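Local structure of uncharacterized protein (Parabacteroides distasonis, 3LM3) at residues A80-R85 with I131-K136; D104-F109 with K136-G141; Y390-H395 with L411-N416. The protein is of unknown function but is probably a carbohydrate-active enzyme, a putative glycoside hydrolase or deacetylase. All coordinates share one frame; numbering follows the deposited sequence. Where two conformers were deposited one is given.

Interaction 1. Residues A80-R85 with I131-K136; sequences ALEDGR and IEIISK
Leu-81 and Ile-134 make the tightest apolar meeting between helix 78-82 and helix 120-138. The two side chains cross at about a right angle, and both Leu-81 methyls rest against the CG1-CD1 branch of Ile-134: CD2 of Leu-81 lies 3.8 Å from CG1 of Ile-134, while its other methyl, CD1, reaches CG1 and CD1 of the same isoleucine. Setting CG opposite the carbonyl carbon (chi1 -75°) carries the Leu-81 fork there. Leu-81 CB, placed by the backbone, lies 4.1 Å from Ile-133 CG2.

Nearer the surface, Ile-133 sends its long branch across the stem of Glu-82, again roughly at right angles, with Ile-133 CD1 4.0 Å from Glu-82 CG. The carboxylate lies just beyond: Glu-82 OE2 is 3.8 Å from that methyl, a van der Waals touch, while OE1 forms a salt bridge with Arg-38.

Further out, the chain leaves the short helix through an Asx turn, Asp-83 OD1 accepting from Arg-85 N at 3.0 Å. Arg-85 also grips the carboxylate side-on: NE bonds nearly straight to Asp-83 OD1 (2.9 Å, 173°), and NH2 makes a salt bridge with OD2 from 27° out of the carboxylate plane. From helix 86-102, Arg-92 NH1 takes the backbone carbonyls of Ala-80 and Asp-83.

No hydrogen bond joins the two segments; the contact is van der Waals, mostly hydrocarbon. With Asp-83 paired to Arg-85 and Glu-82 to Arg-38, it rests on shape and on the burial of Leu-81 and Ile-134.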
ATOM      1  N   ALA A  80      -1.407  17.681  12.138  1.00  7.26           N
ATOM      2  CA  ALA A  80      -2.481  17.100  12.949  1.00  8.07           C
ATOM      3  C   ALA A  80      -1.979  16.693  14.337  1.00  7.77           C
ATOM      4  O   ALA A  80      -2.725  16.749  15.325  1.00 10.11           O
ATOM      5  CB  ALA A  80      -3.108  15.933  12.255  1.00  8.43           C
ATOM      6  N   LEU A  81      -0.718  16.247  14.433  1.00  7.74           N
ATOM      7  CA  LEU A  81      -0.135  15.926  15.742  1.00  8.76           C
ATOM      8  C   LEU A  81       0.017  17.142  16.630  1.00  8.99           C
ATOM      9  O   LEU A  81      -0.135  17.058  17.842  1.00  9.26           O
ATOM     10  CB  LEU A  81       1.264  15.307  15.614  1.00  9.68           C
ATOM     11  CG  LEU A  81       1.293  13.874  15.143  1.00  8.40           C
ATOM     12  CD1 LEU A  81       2.768  13.471  14.945  1.00 10.08           C
ATOM     13  CD2 LEU A  81       0.514  12.961  16.107  1.00  9.52           C
ATOM     14  N   GLU A  82       0.340  18.279  16.017  1.00  8.10           N
ATOM     15  CA  GLU A  82       0.710  19.484  16.775  1.00  8.40           C
ATOM     16  C   GLU A  82      -0.392  20.500  16.974  1.00  8.27           C
ATOM     17  O   GLU A  82      -0.253  21.379  17.844  1.00 10.37           O
ATOM     18  CB  GLU A  82       1.908  20.149  16.103  1.00 10.45           C
ATOM     19  CG  GLU A  82       3.195  19.370  16.243  1.00 11.94           C
ATOM     20  CD  GLU A  82       4.396  20.074  15.634  1.00 12.19           C
ATOM     21  OE1 GLU A  82       4.252  20.765  14.601  1.00 14.45           O
ATOM     22  OE2 GLU A  82       5.507  19.899  16.184  1.00 16.70           O
ATOM     23  N   ASP A  83      -1.488  20.382  16.235  1.00  7.96           N
ATOM     24  CA  ASP A  83      -2.505  21.424  16.250  1.00  8.66           C
ATOM     25  C   ASP A  83      -3.170  21.522  17.617  1.00  9.64           C
ATOM     26  O   ASP A  83      -3.645  20.527  18.155  1.00  8.47           O
ATOM     27  CB  ASP A  83      -3.553  21.148  15.191  1.00  8.03           C
ATOM     28  CG  ASP A  83      -4.317  22.396  14.824  1.00 11.87           C
ATOM     29  OD1 ASP A  83      -5.221  22.807  15.578  1.00 11.19           O
ATOM     30  OD2 ASP A  83      -3.952  23.019  13.799  1.00 13.64           O
ATOM     31  N   GLY A  84      -3.229  22.737  18.160  1.00  7.99           N
ATOM     32  CA  GLY A  84      -3.749  22.964  19.493  1.00  8.05           C
ATOM     33  C   GLY A  84      -5.238  23.208  19.560  1.00  7.55           C
ATOM     34  O   GLY A  84      -5.775  23.405  20.657  1.00  9.44           O
ATOM     35  N   ARG A  85      -5.906  23.249  18.415  1.00  8.07           N
ATOM     36  CA  ARG A  85      -7.359  23.480  18.395  1.00  8.75           C
ATOM     37  C   ARG A  85      -8.166  22.305  18.943  1.00  8.29           C
ATOM     38  O   ARG A  85      -7.741  21.159  18.930  1.00  8.03           O
ATOM     39  CB  ARG A  85      -7.852  23.923  17.018  1.00 11.20           C
ATOM     40  CG  ARG A  85      -7.338  25.322  16.672  1.00 11.65           C
ATOM     41  CD  ARG A  85      -7.633  25.692  15.227  1.00 11.37           C
ATOM     42  NE  ARG A  85      -6.723  24.976  14.330  1.00 14.28           N
ATOM     43  CZ  ARG A  85      -6.619  25.205  13.029  1.00 17.31           C
ATOM     44  NH1 ARG A  85      -7.419  26.096  12.448  1.00 19.46           N
ATOM     45  NH2 ARG A  85      -5.751  24.525  12.306  1.00 19.58           N
ATOM     46  N   ILE A 131       7.673  10.700  16.054  1.00  7.53           N
ATOM     47  CA  ILE A 131       7.724   9.528  16.934  1.00  8.91           C
ATOM     48  C   ILE A 131       7.779   9.974  18.397  1.00  8.71           C
ATOM     49  O   ILE A 131       7.079   9.427  19.245  1.00  9.72           O
ATOM     50  CB  ILE A 131       8.905   8.614  16.607  1.00  7.54           C
ATOM     51  CG1 ILE A 131       8.708   7.917  15.256  1.00  8.24           C
ATOM     52  CG2 ILE A 131       9.113   7.543  17.705  1.00 10.87           C
ATOM     53  CD1 ILE A 131       9.994   7.421  14.646  1.00 10.58           C
ATOM     54  N   GLU A 132       8.556  11.011  18.704  1.00  8.14           N
ATOM     55  CA  GLU A 132       8.668  11.523  20.076  0.60  9.40           C
ATOM     56  C   GLU A 132       7.336  12.087  20.556  1.00  8.93           C
ATOM     57  O   GLU A 132       6.896  11.812  21.665  1.00  9.74           O
ATOM     58  CB  GLU A 132       9.743  12.592  20.150  0.60  9.86           C
ATOM     59  CG  GLU A 132      10.006  13.102  21.553  0.60 14.00           C
ATOM     60  CD  GLU A 132      10.543  12.037  22.491  0.60 16.08           C
ATOM     61  OE1 GLU A 132      11.126  11.039  22.019  0.60 18.84           O
ATOM     62  OE2 GLU A 132      10.389  12.214  23.713  0.60 28.88           O
ATOM     63  N   ILE A 133       6.672  12.882  19.706  1.00  7.23           N
ATOM     64  CA  ILE A 133       5.358  13.437  20.035  1.00  7.73           C
ATOM     65  C   ILE A 133       4.360  12.333  20.338  1.00  8.73           C
ATOM     66  O   ILE A 133       3.606  12.372  21.312  1.00  9.56           O
ATOM     67  CB  ILE A 133       4.821  14.368  18.913  1.00  9.78           C
ATOM     68  CG1 ILE A 133       5.656  15.655  18.829  1.00 10.52           C
ATOM     69  CG2 ILE A 133       3.334  14.667  19.146  1.00 11.78           C
ATOM     70  CD1 ILE A 133       5.505  16.343  17.485  1.00 12.75           C
ATOM     71  N   ILE A 134       4.362  11.315  19.500  1.00  7.97           N
ATOM     72  CA  ILE A 134       3.428  10.189  19.642  1.00  8.22           C
ATOM     73  C   ILE A 134       3.714   9.374  20.910  1.00  8.96           C
ATOM     74  O   ILE A 134       2.781   8.992  21.636  1.00 10.12           O
ATOM     75  CB  ILE A 134       3.445   9.306  18.360  1.00  8.20           C
ATOM     76  CG1 ILE A 134       2.734  10.077  17.254  1.00  9.35           C
ATOM     77  CG2 ILE A 134       2.729   7.965  18.583  1.00  9.67           C
ATOM     78  CD1 ILE A 134       2.967   9.497  15.885  1.00 12.20           C
ATOM     79  N   SER A 135       4.989   9.107  21.175  1.00  9.53           N
ATOM     80  CA  SER A 135       5.362   8.377  22.379  1.00 10.81           C
ATOM     81  C   SER A 135       4.865   9.100  23.617  1.00 11.09           C
ATOM     82  O   SER A 135       4.316   8.460  24.536  1.00 12.16           O
ATOM     83  CB  SER A 135       6.887   8.210  22.432  1.00 12.59           C
ATOM     84  OG  SER A 135       7.227   7.259  23.406  1.00 14.50           O
ATOM     85  N   LYS A 136       5.018  10.414  23.635  1.00 11.47           N
ATOM     86  CA  LYS A 136       4.583  11.201  24.788  1.00 12.86           C
ATOM     87  C   LYS A 136       3.078  11.291  24.876  1.00 14.47           C
ATOM     88  O   LYS A 136       2.513  11.267  25.966  1.00 15.78           O
ATOM     89  CB  LYS A 136       5.218  12.584  24.781  1.00 14.10           C
ATOM     90  CG  LYS A 136       6.704  12.574  25.179  1.00 21.87           C
TER

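Interaction 2. Residues D104-F109 with K136-G141; sequences DEVTYF and KMVGNG
Val-106, at the middle of strand 105-108, divides its two methyls between consecutive residues at the end of helix 120-138. Its CG1 stands opposite its own backbone N (chi1 -176°) and is met by the selenomethionine methyl, 3.9 Å from Val-106 CG1 to Met-137 CE. The other methyl, CG2, takes Val-138, with Val-106 CG2 4.1 Å from Val-138 CG2.

The helix residues reach the strand in different ways. Met-137 is extended from CA to selenium and bends only at the last torsion, chi3 148°, which brings CE round to the valine; two conformers were deposited for this residue, so that touch holds for the one described. Val-138 is short and stiff: its chi1 of 172° sets CG2, the methyl that touches Val-106, opposite its own carbonyl carbon. It passes Val-106 in the opposite direction, its CG2 also lying 4.2 Å from Val-106 CB. The branched valine therefore meets a rigid neighbour on one methyl and a flexible one on the other.

Helix 86-102 closes in on the same residues, with Val-95 on Val-106, Val-96 on Met-137 and Gln-99 on Val-138. Gly-139 is the first residue past the helix, with positive phi, and the chain curls on to Tyr-142, whose OH is hydrogen-bonded to Val-106 N. Across the strand, Glu-105 and Thr-107 have polar partners, Thr-73 and Ser-146 among them.

Strand 105-108, helix 120-138 and strand 146-148 follow one another as in a beta-alpha-beta unit, consistent with the alpha/beta barrels common in glycoside hydrolase and deacetylase families. The chemistry is that of a hydrophobic layer between sheet and helices: methyl against methyl, held by shape and exclusion of water, with no polar bond between the two segments.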
ATOM      1  N   ASP A 104      -5.039  -0.431  18.944  1.00  7.19           N
ATOM      2  CA  ASP A 104      -4.759   0.282  17.694  1.00  6.87           C
ATOM      3  C   ASP A 104      -3.330   0.830  17.775  1.00  7.99           C
ATOM      4  O   ASP A 104      -2.834   1.123  18.854  1.00  7.81           O
ATOM      5  CB  ASP A 104      -5.727   1.443  17.445  1.00  7.15           C
ATOM      6  CG  ASP A 104      -7.143   1.000  17.094  1.00  7.13           C
ATOM      7  OD1 ASP A 104      -7.322  -0.175  16.690  1.00  7.18           O
ATOM      8  OD2 ASP A 104      -8.025   1.886  17.218  1.00  7.49           O
ATOM      9  N   GLU A 105      -2.712   0.998  16.614  1.00  6.21           N
ATOM     10  CA  GLU A 105      -1.406   1.627  16.473  1.00  6.17           C
ATOM     11  C   GLU A 105      -1.614   3.135  16.253  1.00  6.67           C
ATOM     12  O   GLU A 105      -2.604   3.553  15.650  1.00  6.45           O
ATOM     13  CB  GLU A 105      -0.674   0.986  15.279  1.00  6.30           C
ATOM     14  CG  GLU A 105       0.664   1.543  14.908  1.00  6.81           C
ATOM     15  CD  GLU A 105       1.385   0.694  13.899  1.00 10.07           C
ATOM     16  OE1 GLU A 105       0.772   0.290  12.894  1.00  8.91           O
ATOM     17  OE2 GLU A 105       2.591   0.412  14.096  1.00 11.76           O
ATOM     18  N   VAL A 106      -0.648   3.940  16.691  1.00  6.71           N
ATOM     19  CA  VAL A 106      -0.652   5.374  16.486  1.00  6.85           C
ATOM     20  C   VAL A 106       0.680   5.759  15.893  1.00  8.25           C
ATOM     21  O   VAL A 106       1.743   5.506  16.490  1.00  6.90           O
ATOM     22  CB  VAL A 106      -0.842   6.115  17.816  1.00  8.01           C
ATOM     23  CG1 VAL A 106      -0.950   7.672  17.563  1.00  9.04           C
ATOM     24  CG2 VAL A 106      -2.100   5.583  18.563  1.00  9.19           C
ATOM     25  N   THR A 107       0.650   6.316  14.689  1.00  6.81           N
ATOM     26  CA  THR A 107       1.904   6.648  14.041  1.00  6.65           C
ATOM     27  C   THR A 107       1.807   7.841  13.115  1.00  7.26           C
ATOM     28  O   THR A 107       0.794   8.534  13.045  1.00  7.85           O
ATOM     29  CB  THR A 107       2.503   5.398  13.298  1.00  5.61           C
ATOM     30  OG1 THR A 107       3.895   5.645  13.060  1.00  7.29           O
ATOM     31  CG2 THR A 107       1.741   5.094  11.976  1.00  8.63           C
ATOM     32  N   TYR A 108       2.948   8.154  12.512  1.00  6.39           N
ATOM     33  CA  TYR A 108       3.159   9.308  11.633  1.00  6.60           C
ATOM     34  C   TYR A 108       2.789   8.957  10.200  1.00  6.83           C
ATOM     35  O   TYR A 108       3.167   7.897   9.677  1.00  7.40           O
ATOM     36  CB  TYR A 108       4.634   9.723  11.718  1.00  6.40           C
ATOM     37  CG  TYR A 108       5.015  11.021  11.043  1.00  6.67           C
ATOM     38  CD1 TYR A 108       4.208  12.122  11.129  1.00  6.84           C
ATOM     39  CD2 TYR A 108       6.210  11.144  10.332  1.00  8.87           C
ATOM     40  CE1 TYR A 108       4.559  13.340  10.496  1.00 10.34           C
ATOM     41  CE2 TYR A 108       6.569  12.357   9.732  1.00  7.21           C
ATOM     42  CZ  TYR A 108       5.714  13.443   9.809  1.00 10.91           C
ATOM     43  OH  TYR A 108       5.935  14.690   9.223  1.00 11.41           O
ATOM     44  N   PHE A 109       2.081   9.883   9.549  1.00  6.47           N
ATOM     45  CA  PHE A 109       1.619   9.770   8.149  1.00  6.49           C
ATOM     46  C   PHE A 109       1.928  11.094   7.463  1.00  7.33           C
ATOM     47  O   PHE A 109       1.068  11.976   7.394  1.00  7.77           O
ATOM     48  CB  PHE A 109       0.112   9.467   8.101  1.00  6.02           C
ATOM     49  CG  PHE A 109      -0.373   8.885   6.804  1.00  6.86           C
ATOM     50  CD1 PHE A 109       0.041   9.368   5.593  1.00  7.83           C
ATOM     51  CD2 PHE A 109      -1.281   7.848   6.804  1.00  6.73           C
ATOM     52  CE1 PHE A 109      -0.427   8.811   4.388  1.00  9.18           C
ATOM     53  CE2 PHE A 109      -1.745   7.287   5.636  1.00  8.50           C
ATOM     54  CZ  PHE A 109      -1.299   7.770   4.413  1.00  8.79           C
ATOM     55  N   LYS A 136       5.018  10.414  23.635  1.00 11.47           N
ATOM     56  CA  LYS A 136       4.583  11.201  24.788  1.00 12.86           C
ATOM     57  C   LYS A 136       3.078  11.291  24.876  1.00 14.47           C
ATOM     58  O   LYS A 136       2.513  11.267  25.966  1.00 15.78           O
ATOM     59  CB  LYS A 136       5.218  12.584  24.781  1.00 14.10           C
ATOM     60  CG  LYS A 136       6.704  12.574  25.179  1.00 21.87           C
HETATM   61  N   MSE A 137       2.405  11.357  23.728  1.00 13.38           N
HETATM   62  CA  MSE A 137       0.936  11.418  23.592  0.50 12.03           C
HETATM   63  C   MSE A 137       0.298  10.175  24.191  1.00 14.76           C
HETATM   64  O   MSE A 137      -0.649  10.229  24.970  1.00 13.62           O
HETATM   65  CB  MSE A 137       0.586  11.534  22.078  0.50  9.12           C
HETATM   66  CG  MSE A 137      -0.879  11.516  21.659  0.50  9.15           C
HETATM   67 SE   MSE A 137      -1.052  11.565  19.697  0.38 10.15          SE
HETATM   68  CE  MSE A 137      -2.682  10.512  19.531  0.50  8.31           C
ATOM     69  N   VAL A 138       0.793   9.024  23.748  1.00 12.67           N
ATOM     70  CA  VAL A 138       0.216   7.741  24.161  1.00 13.06           C
ATOM     71  C   VAL A 138       0.674   7.418  25.581  1.00 14.87           C
ATOM     72  O   VAL A 138      -0.091   6.867  26.373  1.00 20.10           O
ATOM     73  CB  VAL A 138       0.569   6.603  23.188  1.00 13.11           C
ATOM     74  CG1 VAL A 138       0.114   5.211  23.751  1.00 15.23           C
ATOM     75  CG2 VAL A 138      -0.058   6.883  21.842  1.00 13.85           C
ATOM     76  N   GLY A 139       1.923   7.761  25.874  1.00 15.63           N
ATOM     77  CA  GLY A 139       2.497   7.619  27.173  1.00 17.67           C
ATOM     78  C   GLY A 139       3.032   6.218  27.376  1.00 16.75           C
ATOM     79  O   GLY A 139       2.929   5.324  26.524  1.00 19.23           O
ATOM     80  N   ASN A 140       3.683   6.079  28.511  1.00 21.44           N
ATOM     81  CA  ASN A 140       4.209   4.839  29.025  0.50 19.35           C
ATOM     82  C   ASN A 140       5.101   4.063  28.049  1.00 15.81           C
ATOM     83  O   ASN A 140       5.143   2.846  27.987  1.00 19.56           O
ATOM     84  CB  ASN A 140       3.060   4.091  29.673  0.50 19.81           C
ATOM     85  CG  ASN A 140       2.458   4.913  30.822  0.50 19.51           C
ATOM     86  OD1 ASN A 140       3.143   5.168  31.804  0.50 16.40           O
ATOM     87  ND2 ASN A 140       1.221   5.400  30.658  0.50 11.86           N
ATOM     88  N   GLY A 141       5.910   4.851  27.356  1.00 14.00           N
ATOM     89  CA  GLY A 141       6.984   4.340  26.504  1.00 14.05           C
ATOM     90  C   GLY A 141       6.560   3.829  25.152  1.00 12.89           C
ATOM     91  O   GLY A 141       7.360   3.234  24.461  1.00 14.04           O
TER

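Interaction 3. Residues Y390-H395 with L411-N416; sequences YDLQAH and LINKIN
Ala-394 and Leu-411 meet through methyl groups, CB of Ala-394 lying 4.0 Å from CD1 of Leu-411 in the conformer described, one of two deposited. The same leucine methyl approaches the Tyr-390 ring obliquely, 4.4 Å from Tyr-390 CD1. Tyr-390 starts off away from the other segment, yet its ring swings back to share the leucine, and its OH is hydrogen-bonded to Gly-186 O.

A second meeting sets hydrocarbon against an amide. Leu-392 CD1 sits over the face of the Asn-413 amide, 4.0 Å from both CG and ND2; the two side chains cross at a slant.

Hydrogen bonds fix that amide. With CG of Asn-413 held between its backbone N and carbonyl carbon (chi1 43°), OD1 folds back onto its own chain and accepts from Lys-414 N at 2.8 Å. The donor sits well off the C=O direction (102°) and tilted 18° from the carbonyl plane. Arg-389 N also bonds to OD1, tying the loop to the end of strand 383-389. Losing this amide to an alanine here is likely to leave Lys-414 N and Arg-389 N without their shared acceptor and to open a gap under the Leu-392 methyl.

Ionic contacts lie at the margins: Lys-414 NZ pairs with Asp-436 of helix 434-443, and Asp-391 with Arg-389.

A backbone bond between Ile-415 and Phe-387 keeps 411-416 beside strand 383-389: coil packed along the edge strand of an antiparallel sheet, consistent with the C-terminal beta domains that accompany glycoside hydrolases, though this domain's function is unknown.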
ATOM      1  N   TYR A 390      15.641  -6.737 -10.768  1.00  9.55           N
ATOM      2  CA  TYR A 390      16.177  -6.156  -9.555  1.00  8.83           C
ATOM      3  C   TYR A 390      17.658  -6.438  -9.370  1.00  9.83           C
ATOM      4  O   TYR A 390      18.290  -5.812  -8.531  1.00 10.83           O
ATOM      5  CB  TYR A 390      15.413  -6.708  -8.355  1.00  9.95           C
ATOM      6  CG  TYR A 390      13.931  -6.466  -8.404  1.00  8.12           C
ATOM      7  CD1 TYR A 390      13.424  -5.224  -8.710  1.00 10.03           C
ATOM      8  CD2 TYR A 390      13.030  -7.476  -8.042  1.00  7.47           C
ATOM      9  CE1 TYR A 390      12.051  -4.991  -8.723  1.00  8.04           C
ATOM     10  CE2 TYR A 390      11.664  -7.256  -8.036  1.00  8.56           C
ATOM     11  CZ  TYR A 390      11.176  -6.018  -8.402  1.00  7.28           C
ATOM     12  OH  TYR A 390       9.813  -5.774  -8.375  1.00  8.05           O
ATOM     13  N   ASP A 391      18.193  -7.387 -10.120  1.00 10.48           N
ATOM     14  CA  ASP A 391      19.625  -7.691 -10.024  1.00 10.46           C
ATOM     15  C   ASP A 391      20.477  -6.577 -10.620  1.00 12.74           C
ATOM     16  O   ASP A 391      21.636  -6.383 -10.217  1.00 16.33           O
ATOM     17  CB  ASP A 391      19.926  -9.081 -10.605  1.00 11.81           C
ATOM     18  CG  ASP A 391      19.634  -9.194 -12.088  1.00 17.40           C
ATOM     19  OD1 ASP A 391      18.745  -8.517 -12.620  1.00 13.68           O
ATOM     20  OD2 ASP A 391      20.306 -10.018 -12.730  1.00 21.10           O
ATOM     21  N   LEU A 392      19.917  -5.823 -11.542  1.00 12.78           N
ATOM     22  CA  LEU A 392      20.534  -4.634 -12.087  1.00 12.03           C
ATOM     23  C   LEU A 392      20.679  -3.546 -11.009  1.00 12.36           C
ATOM     24  O   LEU A 392      19.808  -3.383 -10.144  1.00 10.97           O
ATOM     25  CB  LEU A 392      19.699  -4.104 -13.272  1.00 14.03           C
ATOM     26  CG  LEU A 392      19.486  -5.056 -14.452  1.00 17.64           C
ATOM     27  CD1 LEU A 392      18.546  -4.459 -15.495  1.00 17.08           C
ATOM     28  CD2 LEU A 392      20.841  -5.414 -15.084  1.00 21.14           C
ATOM     29  N   GLN A 393      21.767  -2.792 -11.044  1.00 13.00           N
ATOM     30  CA  GLN A 393      21.932  -1.659 -10.135  1.00 13.38           C
ATOM     31  C   GLN A 393      20.786  -0.670 -10.314  1.00 13.62           C
ATOM     32  O   GLN A 393      20.367  -0.402 -11.437  1.00 15.64           O
ATOM     33  CB  GLN A 393      23.291  -0.937 -10.335  1.00 16.17           C
ATOM     34  CG  GLN A 393      23.534   0.170  -9.318  1.00 16.93           C
ATOM     35  CD  GLN A 393      24.936   0.754  -9.317  1.00 32.64           C
ATOM     36  OE1 GLN A 393      25.785   0.379 -10.117  1.00 38.40           O
ATOM     37  NE2 GLN A 393      25.179   1.686  -8.398  1.00 33.47           N
ATOM     38  N   ALA A 394      20.253  -0.164  -9.204  1.00 11.82           N
ATOM     39  CA  ALA A 394      19.238   0.861  -9.221  1.00 12.13           C
ATOM     40  C   ALA A 394      19.742   2.105  -8.495  1.00 10.97           C
ATOM     41  O   ALA A 394      20.709   2.056  -7.719  1.00 13.39           O
ATOM     42  CB  ALA A 394      17.923   0.325  -8.554  1.00 12.14           C
ATOM     43  N   HIS A 395      19.103   3.222  -8.802  1.00 11.35           N
ATOM     44  CA  HIS A 395      19.416   4.557  -8.270  0.50 12.52           C
ATOM     45  C   HIS A 395      18.149   5.336  -7.989  1.00 12.20           C
ATOM     46  O   HIS A 395      17.279   5.360  -8.879  1.00 13.17           O
ATOM     47  CB  HIS A 395      20.189   5.376  -9.317  0.50 12.28           C
ATOM     48  CG  HIS A 395      21.419   4.701  -9.819  0.50 11.14           C
ATOM     49  ND1 HIS A 395      21.437   3.936 -10.970  0.50 11.95           N
ATOM     50  CD2 HIS A 395      22.667   4.652  -9.310  0.50 10.73           C
ATOM     51  CE1 HIS A 395      22.651   3.448 -11.143  0.50 11.79           C
ATOM     52  NE2 HIS A 395      23.416   3.869 -10.154  0.50 14.74           N
ATOM     53  N   LEU A 411      10.985   2.291 -10.547  1.00  8.30           N
ATOM     54  CA  LEU A 411      12.067   1.390 -10.944  0.50  8.27           C
ATOM     55  C   LEU A 411      11.611   0.674 -12.211  1.00 10.04           C
ATOM     56  O   LEU A 411      10.718  -0.187 -12.187  1.00  8.36           O
ATOM     57  CB  LEU A 411      12.396   0.420  -9.800  0.50  7.44           C
ATOM     58  CG  LEU A 411      13.739  -0.311  -9.906  0.50  7.95           C
ATOM     59  CD1 LEU A 411      14.160  -0.885  -8.543  0.50  5.91           C
ATOM     60  CD2 LEU A 411      13.703  -1.411 -11.000  0.50  6.71           C
ATOM     61  N   ILE A 412      12.194   1.063 -13.348  1.00 10.99           N
ATOM     62  CA  ILE A 412      11.768   0.589 -14.658  1.00 11.03           C
ATOM     63  C   ILE A 412      13.010   0.250 -15.461  1.00 11.97           C
ATOM     64  O   ILE A 412      13.996   1.029 -15.452  1.00 14.44           O
ATOM     65  CB  ILE A 412      10.951   1.700 -15.368  1.00 13.20           C
ATOM     66  CG1 ILE A 412       9.608   1.890 -14.674  1.00 14.43           C
ATOM     67  CG2 ILE A 412      10.684   1.388 -16.847  1.00 17.16           C
ATOM     68  CD1 ILE A 412       8.770   3.083 -15.166  1.00 18.05           C
ATOM     69  N   ASN A 413      13.009  -0.904 -16.111  1.00  9.50           N
ATOM     70  CA  ASN A 413      14.107  -1.236 -16.998  1.00 10.33           C
ATOM     71  C   ASN A 413      13.547  -1.935 -18.237  1.00  9.36           C
ATOM     72  O   ASN A 413      13.173  -1.235 -19.173  1.00 10.62           O
ATOM     73  CB  ASN A 413      15.254  -1.967 -16.275  1.00  9.43           C
ATOM     74  CG  ASN A 413      14.785  -3.046 -15.319  1.00  9.01           C
ATOM     75  OD1 ASN A 413      14.215  -4.047 -15.721  1.00  9.80           O
ATOM     76  ND2 ASN A 413      15.126  -2.871 -14.043  1.00 11.61           N
ATOM     77  N   LYS A 414      13.388  -3.251 -18.251  1.00  8.14           N
ATOM     78  CA  LYS A 414      13.097  -3.951 -19.526  1.00  8.45           C
ATOM     79  C   LYS A 414      11.694  -3.659 -20.111  1.00  7.22           C
ATOM     80  O   LYS A 414      11.567  -3.074 -21.193  1.00  9.68           O
ATOM     81  CB  LYS A 414      13.327  -5.464 -19.383  1.00 11.13           C
ATOM     82  CG  LYS A 414      14.738  -5.858 -18.903  1.00 13.91           C
ATOM     83  CD  LYS A 414      15.854  -5.131 -19.690  1.00 21.23           C
ATOM     84  CE  LYS A 414      17.237  -5.849 -19.600  1.00 22.03           C
ATOM     85  NZ  LYS A 414      17.359  -7.042 -20.510  1.00 25.38           N
ATOM     86  N   ILE A 415      10.648  -4.078 -19.409  1.00  8.77           N
ATOM     87  CA  ILE A 415       9.268  -3.885 -19.832  1.00  7.80           C
ATOM     88  C   ILE A 415       8.454  -3.464 -18.603  1.00  6.27           C
ATOM     89  O   ILE A 415       8.508  -4.131 -17.570  1.00  7.76           O
ATOM     90  CB  ILE A 415       8.656  -5.194 -20.429  1.00  8.88           C
ATOM     91  CG1 ILE A 415       9.501  -5.673 -21.638  1.00  9.03           C
ATOM     92  CG2 ILE A 415       7.203  -5.013 -20.869  1.00  9.52           C
ATOM     93  CD1 ILE A 415       8.990  -6.936 -22.298  1.00 11.55           C
ATOM     94  N   ASN A 416       7.677  -2.388 -18.747  1.00  7.83           N
ATOM     95  CA  ASN A 416       6.847  -1.893 -17.640  1.00  8.05           C
ATOM     96  C   ASN A 416       5.379  -1.842 -18.050  1.00  8.98           C
ATOM     97  O   ASN A 416       5.050  -1.371 -19.137  1.00  8.39           O
ATOM     98  CB  ASN A 416       7.339  -0.528 -17.171  1.00  8.42           C
ATOM     99  CG  ASN A 416       6.358   0.138 -16.242  1.00  8.14           C
ATOM    100  OD1 ASN A 416       5.479   0.870 -16.706  1.00  9.84           O
ATOM    101  ND2 ASN A 416       6.446  -0.185 -14.947  1.00  8.49           N
TER

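Interactions 1 and 2 both use helix 120-138 and share Lys-136; their centres are 9 Å apart. Ile-134 joins them: while it meets Leu-81 in interaction 1, its CG2 also lies 3.4 Å from Val-106 O, and its CD1 3.4 Å from Thr-107 C, so Ile-134 fills the corner where helix 78-82 and strand 105-108 meet the longer helix. Along the chain their segments alternate. Interaction 3 stands apart in the C-terminal domain, its centre about 39 Å from that of interaction 1 and about 37 Å from that of interaction 2, with nearest atoms about 24 Å and about 20 Å away respectively. No ligand or active-site residue is identified near any of the three.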